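Local coordinates for protein acinetobacter secreted protease CpaA (Acinetobacter nosocomialis M2, PDB 6O38) that is a secreted zinc metalloprotease that probably cleaves glycoproteins, as StcE does, and is bound by a dedicated chaperone for export through the type II secretion system, at residues A[2-14]-A[20-33]. Numbering follows the deposited sequence.
Sequences ATVLSPNQNNNSG and YSDLEFSLANGNWV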
loop_
_atom_site.group_PDB
_atom_site.type_symbol
_atom_site.label_atom_id
_atom_site.label_comp_id
_atom_site.label_asym_id
_atom_site.label_seq_id
_atom_site.Cartn_x
_atom_site.Cartn_y
_atom_site.Cartn_z
ATOM N N ALA A 2 -19.170 -39.959 5.649
ATOM C CA ALA A 2 -18.934 -38.564 5.293
ATOM C C ALA A 2 -20.250 -37.844 5.019
ATOM O O ALA A 2 -21.151 -38.397 4.388
ATOM C CB ALA A 2 -18.013 -38.471 4.086
ATOM N N THR A 3 -20.352 -36.606 5.493
ATOM C CA THR A 3 -21.548 -35.793 5.320
ATOM C C THR A 3 -21.317 -34.780 4.206
ATOM O O THR A 3 -20.304 -34.073 4.203
ATOM C CB THR A 3 -21.912 -35.075 6.621
ATOM O OG1 THR A 3 -22.105 -36.039 7.663
ATOM C CG2 THR A 3 -23.190 -34.265 6.446
ATOM N N VAL A 4 -22.256 -34.713 3.267
ATOM C CA VAL A 4 -22.154 -33.834 2.108
ATOM C C VAL A 4 -23.060 -32.632 2.331
ATOM O O VAL A 4 -24.262 -32.787 2.581
ATOM C CB VAL A 4 -22.525 -34.571 0.811
ATOM C CG1 VAL A 4 -22.215 -33.701 -0.399
ATOM C CG2 VAL A 4 -21.793 -35.901 0.728
ATOM N N LEU A 5 -22.487 -31.435 2.239
ATOM C CA LEU A 5 -23.228 -30.190 2.367
ATOM C C LEU A 5 -22.878 -29.279 1.197
ATOM O O LEU A 5 -21.963 -29.553 0.416
ATOM C CB LEU A 5 -22.931 -29.493 3.702
ATOM C CG LEU A 5 -24.110 -29.340 4.666
ATOM C CD1 LEU A 5 -24.699 -30.696 5.026
ATOM C CD2 LEU A 5 -23.686 -28.590 5.917
ATOM N N SER A 6 -23.621 -28.182 1.082
ATOM C CA SER A 6 -23.466 -27.252 -0.027
ATOM C C SER A 6 -24.126 -25.936 0.357
ATOM O O SER A 6 -24.894 -25.887 1.326
ATOM C CB SER A 6 -24.087 -27.821 -1.314
ATOM O OG SER A 6 -25.478 -28.045 -1.153
ATOM N N PRO A 7 -23.830 -24.847 -0.365
ATOM C CA PRO A 7 -24.482 -23.562 -0.045
ATOM C C PRO A 7 -26.002 -23.620 -0.004
ATOM O O PRO A 7 -26.606 -23.109 0.946
ATOM C CB PRO A 7 -23.969 -22.641 -1.159
ATOM C CG PRO A 7 -22.627 -23.181 -1.482
ATOM C CD PRO A 7 -22.735 -24.677 -1.337
ATOM N N ASN A 8 -26.640 -24.234 -1.005
ATOM C CA ASN A 8 -28.099 -24.312 -1.006
ATOM C C ASN A 8 -28.623 -25.067 0.209
ATOM O O ASN A 8 -29.753 -24.826 0.650
ATOM C CB ASN A 8 -28.598 -24.966 -2.294
ATOM C CG ASN A 8 -28.366 -24.100 -3.518
ATOM O OD1 ASN A 8 -28.159 -24.605 -4.622
ATOM N ND2 ASN A 8 -28.396 -22.786 -3.327
ATOM N N GLN A 9 -27.824 -25.975 0.761
ATOM C CA GLN A 9 -28.164 -26.683 1.987
ATOM C C GLN A 9 -27.647 -25.976 3.233
ATOM O O GLN A 9 -27.704 -26.551 4.326
ATOM C CB GLN A 9 -27.615 -28.112 1.935
ATOM C CG GLN A 9 -28.162 -28.946 0.788
ATOM C CD GLN A 9 -27.317 -30.174 0.508
ATOM O OE1 GLN A 9 -26.101 -30.161 0.701
ATOM N NE2 GLN A 9 -27.959 -31.243 0.051
ATOM N N ASN A 10 -27.146 -24.749 3.096
ATOM C CA ASN A 10 -26.540 -24.012 4.201
ATOM C C ASN A 10 -27.014 -22.563 4.197
ATOM O O ASN A 10 -26.236 -21.637 4.450
ATOM C CB ASN A 10 -25.015 -24.084 4.133
ATOM C CG ASN A 10 -24.351 -23.721 5.446
ATOM O OD1 ASN A 10 -24.851 -24.052 6.521
ATOM N ND2 ASN A 10 -23.221 -23.027 5.366
ATOM N N ASN A 11 -28.299 -22.352 3.901
ATOM C CA ASN A 11 -28.899 -21.016 3.828
ATOM C C ASN A 11 -28.184 -20.119 2.821
ATOM O O ASN A 11 -28.124 -18.900 3.000
ATOM C CB ASN A 11 -28.937 -20.337 5.200
ATOM C CG ASN A 11 -30.119 -20.777 6.036
ATOM O OD1 ASN A 11 -31.087 -21.337 5.522
ATOM N ND2 ASN A 11 -30.053 -20.512 7.334
ATOM N N ASN A 12 -27.639 -20.716 1.759
ATOM C CA ASN A 12 -26.920 -19.980 0.716
ATOM C C ASN A 12 -25.765 -19.175 1.305
ATOM O O ASN A 12 -25.461 -18.068 0.855
ATOM C CB ASN A 12 -27.868 -19.078 -0.077
ATOM C CG ASN A 12 -29.037 -19.840 -0.671
ATOM O OD1 ASN A 12 -28.890 -20.978 -1.117
ATOM N ND2 ASN A 12 -30.209 -19.216 -0.676
ATOM N N SER A 13 -25.113 -19.736 2.320
ATOM C CA SER A 13 -24.033 -19.067 3.028
ATOM C C SER A 13 -22.755 -19.889 2.938
ATOM O O SER A 13 -22.789 -21.123 2.898
ATOM C CB SER A 13 -24.393 -18.836 4.501
ATOM O OG SER A 13 -23.311 -18.249 5.203
ATOM N N GLY A 14 -21.624 -19.187 2.907
ATOM C CA GLY A 14 -20.321 -19.814 2.888
ATOM C C GLY A 14 -19.771 -20.198 4.238
ATOM O O GLY A 14 -18.703 -20.812 4.313
ATOM N N TYR A 20 -20.068 -31.335 12.838
ATOM C CA TYR A 20 -19.870 -32.529 12.029
ATOM C C TYR A 20 -18.461 -33.061 12.246
ATOM O O TYR A 20 -17.489 -32.299 12.199
ATOM C CB TYR A 20 -20.098 -32.232 10.544
ATOM C CG TYR A 20 -21.493 -31.751 10.215
ATOM C CD1 TYR A 20 -22.531 -32.652 10.016
ATOM C CD2 TYR A 20 -21.770 -30.395 10.096
ATOM C CE1 TYR A 20 -23.807 -32.216 9.710
ATOM C CE2 TYR A 20 -23.042 -29.950 9.791
ATOM C CZ TYR A 20 -24.057 -30.865 9.600
ATOM O OH TYR A 20 -25.324 -30.424 9.298
ATOM N N SER A 21 -18.354 -34.370 12.483
ATOM C CA SER A 21 -17.045 -34.989 12.659
ATOM C C SER A 21 -16.323 -35.181 11.332
ATOM O O SER A 21 -15.088 -35.209 11.302
ATOM C CB SER A 21 -17.191 -36.333 13.375
ATOM O OG SER A 21 -15.933 -36.965 13.532
ATOM N N ASP A 22 -17.069 -35.312 10.234
ATOM C CA ASP A 22 -16.476 -35.496 8.909
ATOM C C ASP A 22 -17.421 -34.839 7.905
ATOM O O ASP A 22 -18.423 -35.440 7.508
ATOM C CB ASP A 22 -16.264 -36.972 8.602
ATOM C CG ASP A 22 -15.428 -37.195 7.357
ATOM O OD1 ASP A 22 -14.847 -36.216 6.843
ATOM O OD2 ASP A 22 -15.353 -38.352 6.893
ATOM N N LEU A 23 -17.095 -33.615 7.504
ATOM C CA LEU A 23 -17.958 -32.807 6.657
ATOM C C LEU A 23 -17.309 -32.573 5.299
ATOM O O LEU A 23 -16.086 -32.455 5.187
ATOM C CB LEU A 23 -18.270 -31.465 7.328
ATOM C CG LEU A 23 -19.206 -30.493 6.608
ATOM C CD1 LEU A 23 -20.506 -31.179 6.226
ATOM C CD2 LEU A 23 -19.479 -29.286 7.486
ATOM N N GLU A 24 -18.146 -32.507 4.264
ATOM C CA GLU A 24 -17.699 -32.252 2.899
ATOM C C GLU A 24 -18.573 -31.155 2.305
ATOM O O GLU A 24 -19.771 -31.360 2.087
ATOM C CB GLU A 24 -17.760 -33.523 2.051
ATOM C CG GLU A 24 -17.074 -33.397 0.703
ATOM C CD GLU A 24 -16.768 -34.744 0.080
ATOM O OE1 GLU A 24 -17.678 -35.597 0.018
ATOM O OE2 GLU A 24 -15.610 -34.951 -0.337
ATOM N N PHE A 25 -17.972 -29.997 2.044
ATOM C CA PHE A 25 -18.677 -28.839 1.507
ATOM C C PHE A 25 -18.372 -28.724 0.019
ATOM O O PHE A 25 -17.216 -28.517 -0.366
ATOM C CB PHE A 25 -18.262 -27.570 2.252
ATOM C CG PHE A 25 -19.183 -26.405 2.034
ATOM C CD1 PHE A 25 -20.360 -26.293 2.756
ATOM C CD2 PHE A 25 -18.866 -25.412 1.122
ATOM C CE1 PHE A 25 -21.209 -25.219 2.565
ATOM C CE2 PHE A 25 -19.710 -24.335 0.926
ATOM C CZ PHE A 25 -20.883 -24.239 1.649
ATOM N N SER A 26 -19.403 -28.855 -0.812
ATOM C CA SER A 26 -19.244 -28.905 -2.258
ATOM C C SER A 26 -19.833 -27.661 -2.910
ATOM O O SER A 26 -20.907 -27.190 -2.522
ATOM C CB SER A 26 -19.911 -30.156 -2.838
ATOM O OG SER A 26 -19.304 -31.335 -2.338
ATOM N N LEU A 27 -19.121 -27.139 -3.905
ATOM C CA LEU A 27 -19.556 -25.990 -4.689
ATOM C C LEU A 27 -19.779 -26.425 -6.131
ATOM O O LEU A 27 -18.951 -27.144 -6.701
ATOM C CB LEU A 27 -18.521 -24.863 -4.628
ATOM C CG LEU A 27 -18.278 -24.207 -3.267
ATOM C CD1 LEU A 27 -16.885 -23.606 -3.207
ATOM C CD2 LEU A 27 -19.326 -23.141 -2.998
ATOM N N ALA A 28 -20.894 -25.992 -6.716
ATOM C CA ALA A 28 -21.238 -26.329 -8.090
ATOM C C ALA A 28 -21.725 -25.070 -8.797
ATOM O O ALA A 28 -21.800 -23.991 -8.203
ATOM C CB ALA A 28 -22.291 -27.443 -8.141
ATOM N N ASN A 29 -22.059 -25.211 -10.083
ATOM C CA ASN A 29 -22.512 -24.058 -10.854
ATOM C C ASN A 29 -23.853 -23.541 -10.347
ATOM O O ASN A 29 -24.044 -22.327 -10.209
ATOM C CB ASN A 29 -22.597 -24.415 -12.338
ATOM C CG ASN A 29 -21.256 -24.310 -13.039
ATOM O OD1 ASN A 29 -20.401 -23.515 -12.649
ATOM N ND2 ASN A 29 -21.068 -25.110 -14.081
ATOM N N GLY A 30 -24.791 -24.439 -10.068
ATOM C CA GLY A 30 -26.061 -24.057 -9.489
ATOM C C GLY A 30 -26.071 -23.976 -7.982
ATOM O O GLY A 30 -27.098 -23.629 -7.392
ATOM N N ASN A 31 -24.945 -24.282 -7.335
ATOM C CA ASN A 31 -24.836 -24.300 -5.875
ATOM C C ASN A 31 -23.468 -23.710 -5.535
ATOM O O ASN A 31 -22.472 -24.436 -5.456
ATOM C CB ASN A 31 -24.997 -25.717 -5.338
ATOM C CG ASN A 31 -25.515 -25.749 -3.918
ATOM O OD1 ASN A 31 -25.329 -24.805 -3.154
ATOM N ND2 ASN A 31 -26.182 -26.839 -3.560
ATOM N N TRP A 32 -23.426 -22.396 -5.325
ATOM C CA TRP A 32 -22.156 -21.692 -5.231
ATOM C C TRP A 32 -22.294 -20.467 -4.340
ATOM O O TRP A 32 -23.362 -19.854 -4.255
ATOM C CB TRP A 32 -21.656 -21.280 -6.623
ATOM C CG TRP A 32 -20.515 -20.307 -6.611
ATOM C CD1 TRP A 32 -19.185 -20.602 -6.527
ATOM C CD2 TRP A 32 -20.606 -18.880 -6.693
ATOM N NE1 TRP A 32 -18.442 -19.446 -6.548
ATOM C CE2 TRP A 32 -19.291 -18.375 -6.649
ATOM C CE3 TRP A 32 -21.671 -17.981 -6.797
ATOM C CZ2 TRP A 32 -19.013 -17.011 -6.707
ATOM C CZ3 TRP A 32 -21.393 -16.627 -6.854
ATOM C CH2 TRP A 32 -20.076 -16.155 -6.809
ATOM N N VAL A 33 -21.192 -20.124 -3.673
ATOM C CA VAL A 33 -21.073 -18.887 -2.911
ATOM C C VAL A 33 -19.637 -18.403 -3.050
ATOM O O VAL A 33 -18.710 -19.201 -3.219
ATOM C CB VAL A 33 -21.479 -19.084 -1.430
ATOM C CG1 VAL A 33 -20.481 -19.983 -0.715
ATOM C CG2 VAL A 33 -21.621 -17.743 -0.720
#
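L5 and P7 of segment 2-14 settle against strand 22-27 and the turn that follows it, with N31 gripping the chain just beyond. L5 is bonded through both its backbone N and its O: the N reaches E24 O at 2.7 Å in a nearly straight bond (170°), and the O accepts from S26 N. Two residues earlier T3 does the same, its N bonded to D22 O and its O to E24 N. On one face of this ladder L5 CB rests on L23 CD1 (3.9 Å), while L5 CD2 and T3 CG2 approach Y20, both side chains crossing the tyrosine at about a right angle. L23 CD1 also lies over one face of that ring. On the other face V4 and E24 run side by side, and the E24 carboxylate continues to a salt bridge with R51. The pairing is parallel: the N-terminal strand 3-5 adds to strand 22-27, which pairs with strand 47-52 in the first StcE-type beta-sandwich domain. Past the ladder P7 wedges between side chains, CD against F25 CZ (3.5 Å) and CG against L27 CD2 and V33 CG1. F25, its CG anti to the backbone N (chi1 -164°), carries its ring alongside S6 and P7, with S6 CA over one face, offset toward the rim. From the turn after the strand, N31 OD1 takes the N8 backbone N-H at 2.6 Å and lies against P7 CD (3.2 Å), the two side chains crossing obliquely; N31 ND2 makes a weak bond to S6 OG. The N8 and N31 side chains approach from opposite directions, their amide planes 26° apart. P7 O receives N10 N and N12 N from opposite faces of its plane in a turn, after which G14 CA packs on V33 CG1 (3.6 Å).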